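Glycosyl hydrolase, family 38 (Enterococcus faecalis, PDB 5KBP) probably hydrolyses alpha-mannosidic linkages as a metal-dependent family 38 glycoside hydrolase. Local coordinates at residues His14-Arg19 with His351-Ile356. Sequence-based numbering, arbitrary orientation.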
loop_
_atom_site.group_PDB
_atom_site.type_symbol
_atom_site.label_atom_id
_atom_site.label_comp_id
_atom_site.label_asym_id
_atom_site.label_seq_id
_atom_site.Cartn_x
_atom_site.Cartn_y
_atom_site.Cartn_z
ATOM N N HIS A 14 -15.909 5.065 -26.217
ATOM C CA HIS A 14 -14.746 4.772 -25.391
ATOM C C HIS A 14 -14.933 5.445 -24.038
ATOM O O HIS A 14 -15.961 6.073 -23.769
ATOM C CB HIS A 14 -13.458 5.259 -26.056
ATOM C CG HIS A 14 -13.240 6.734 -25.923
ATOM N ND1 HIS A 14 -12.465 7.285 -24.925
ATOM C CD2 HIS A 14 -13.716 7.774 -26.647
ATOM C CE1 HIS A 14 -12.462 8.600 -25.047
ATOM N NE2 HIS A 14 -13.213 8.923 -26.086
ATOM N N SER A 15 -13.919 5.309 -23.189
ATOM C CA SER A 15 -13.859 6.062 -21.939
ATOM C C SER A 15 -12.399 6.113 -21.512
ATOM O O SER A 15 -11.823 5.079 -21.158
ATOM C CB SER A 15 -14.728 5.419 -20.863
ATOM O OG SER A 15 -14.762 6.225 -19.699
ATOM N N HIS A 16 -11.802 7.302 -21.565
ATOM C CA HIS A 16 -10.432 7.486 -21.098
ATOM C C HIS A 16 -10.413 7.357 -19.582
ATOM O O HIS A 16 -10.877 8.251 -18.869
ATOM C CB HIS A 16 -9.896 8.843 -21.541
ATOM C CG HIS A 16 -8.466 9.077 -21.164
ATOM N ND1 HIS A 16 -8.089 9.990 -20.204
ATOM C CD2 HIS A 16 -7.323 8.509 -21.614
ATOM C CE1 HIS A 16 -6.773 9.978 -20.081
ATOM N NE2 HIS A 16 -6.285 9.087 -20.925
ATOM N N TRP A 17 -9.878 6.247 -19.084
ATOM C CA TRP A 17 -10.004 5.890 -17.675
ATOM C C TRP A 17 -8.657 6.037 -16.973
ATOM O O TRP A 17 -7.834 5.119 -16.972
ATOM C CB TRP A 17 -10.545 4.482 -17.517
ATOM C CG TRP A 17 -11.034 4.246 -16.142
ATOM C CD1 TRP A 17 -10.347 3.675 -15.111
ATOM C CD2 TRP A 17 -12.313 4.615 -15.619
ATOM N NE1 TRP A 17 -11.128 3.649 -13.982
ATOM C CE2 TRP A 17 -12.340 4.221 -14.269
ATOM C CE3 TRP A 17 -13.443 5.233 -16.166
ATOM C CZ2 TRP A 17 -13.450 4.426 -13.456
ATOM C CZ3 TRP A 17 -14.546 5.433 -15.356
ATOM C CH2 TRP A 17 -14.541 5.030 -14.017
ATOM N N ASP A 18 -8.446 7.198 -16.360
ATOM C CA ASP A 18 -7.319 7.367 -15.454
ATOM C C ASP A 18 -7.518 6.470 -14.240
ATOM O O ASP A 18 -8.496 6.621 -13.500
ATOM C CB ASP A 18 -7.191 8.832 -15.035
ATOM C CG ASP A 18 -7.040 9.763 -16.222
ATOM O OD1 ASP A 18 -5.919 9.860 -16.760
ATOM O OD2 ASP A 18 -8.039 10.402 -16.613
ATOM N N ARG A 19 -6.592 5.527 -14.047
ATOM C CA ARG A 19 -6.773 4.499 -13.026
ATOM C C ARG A 19 -6.868 5.107 -11.631
ATOM O O ARG A 19 -7.633 4.627 -10.785
ATOM C CB ARG A 19 -5.626 3.491 -13.104
ATOM C CG ARG A 19 -5.873 2.189 -12.366
ATOM C CD ARG A 19 -4.892 1.123 -12.828
ATOM N NE ARG A 19 -5.078 -0.142 -12.126
ATOM C CZ ARG A 19 -4.429 -0.483 -11.017
ATOM N NH1 ARG A 19 -3.548 0.350 -10.479
ATOM N NH2 ARG A 19 -4.659 -1.656 -10.447
ATOM N N HIS A 351 2.899 3.322 -13.246
ATOM C CA HIS A 351 3.278 4.029 -14.462
ATOM C C HIS A 351 2.147 4.704 -15.245
ATOM O O HIS A 351 2.449 5.356 -16.252
ATOM C CB HIS A 351 4.020 3.069 -15.392
ATOM C CG HIS A 351 5.410 2.750 -14.938
ATOM N ND1 HIS A 351 6.203 1.812 -15.564
ATOM C CD2 HIS A 351 6.150 3.252 -13.922
ATOM C CE1 HIS A 351 7.371 1.748 -14.950
ATOM N NE2 HIS A 351 7.366 2.613 -13.951
ATOM N N PRO A 352 0.861 4.593 -14.875
ATOM C CA PRO A 352 -0.126 5.485 -15.500
ATOM C C PRO A 352 0.265 6.940 -15.284
ATOM O O PRO A 352 0.797 7.306 -14.235
ATOM C CB PRO A 352 -1.431 5.130 -14.783
ATOM C CG PRO A 352 -1.272 3.705 -14.456
ATOM C CD PRO A 352 0.180 3.541 -14.091
ATOM N N HIS A 353 0.005 7.769 -16.301
ATOM C CA HIS A 353 0.592 9.108 -16.326
ATOM C C HIS A 353 0.218 9.913 -15.087
ATOM O O HIS A 353 1.068 10.597 -14.510
ATOM C CB HIS A 353 0.189 9.847 -17.606
ATOM C CG HIS A 353 -1.289 9.994 -17.792
ATOM N ND1 HIS A 353 -2.087 8.967 -18.247
ATOM C CD2 HIS A 353 -2.110 11.054 -17.605
ATOM C CE1 HIS A 353 -3.338 9.385 -18.321
ATOM N NE2 HIS A 353 -3.379 10.647 -17.937
ATOM N N ASP A 354 -1.035 9.825 -14.640
ATOM C CA ASP A 354 -1.420 10.538 -13.426
ATOM C C ASP A 354 -0.720 9.997 -12.185
ATOM O O ASP A 354 -0.583 10.729 -11.198
ATOM C CB ASP A 354 -2.935 10.486 -13.241
ATOM C CG ASP A 354 -3.670 11.346 -14.247
ATOM O OD1 ASP A 354 -3.033 12.244 -14.839
ATOM O OD2 ASP A 354 -4.885 11.134 -14.441
ATOM N N SER A 355 -0.265 8.744 -12.214
ATOM C CA SER A 355 0.450 8.182 -11.073
ATOM C C SER A 355 1.893 8.674 -11.024
ATOM O O SER A 355 2.305 9.333 -10.063
ATOM C CB SER A 355 0.406 6.652 -11.128
ATOM O OG SER A 355 -0.919 6.170 -10.989
ATOM N N ILE A 356 2.671 8.371 -12.066
ATOM C CA ILE A 356 4.107 8.630 -12.026
ATOM C C ILE A 356 4.407 10.122 -12.128
ATOM O O ILE A 356 5.431 10.589 -11.616
ATOM C CB ILE A 356 4.821 7.823 -13.128
ATOM C CG1 ILE A 356 6.340 7.934 -12.984
ATOM C CG2 ILE A 356 4.362 8.271 -14.509
ATOM C CD1 ILE A 356 6.870 7.398 -11.668
#
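Asp18 and Asp354 bring two carboxylates together: Asp18 OD1 lies 2.8 Å from Asp354 OD2. Both atoms are acceptors, so this is a close approach of like groups and not a hydrogen bond. Asp354 OD2 lies over the face of the Asp18 carboxylate, 3.1 Å from Asp18 CG, with the two carboxylate planes tilted by 28°.

The same Asp18 oxygen meets an imidazole, with OD1 2.9 Å from His353 NE2. The carboxylate and ring planes are turned 71° apart. His353 reaches this position with CG between its backbone N and carbonyl carbon, which swings the ring over toward the loop.

The two imidazoles meet rim to rim. His16 CE1 lies 3.9 Å from His353 CE1, near the plane of the latter ring; the centroids are 5.7 Å apart and the planes 28°, so neither ring stacks on the other. His16 ND1 is hydrogen-bonded to Asp234, fixing the ring's rotation and leaving NE2 4.5 Å from His353 NE2. The convergence of His16, Asp18 and His353 is consistent with the zinc site of GH38 mannosidases, although no metal is modelled.

The buried contact joins the loop between strand 7-13 and helix 25-45 to the short helix 353-356, which precedes helix 362-393.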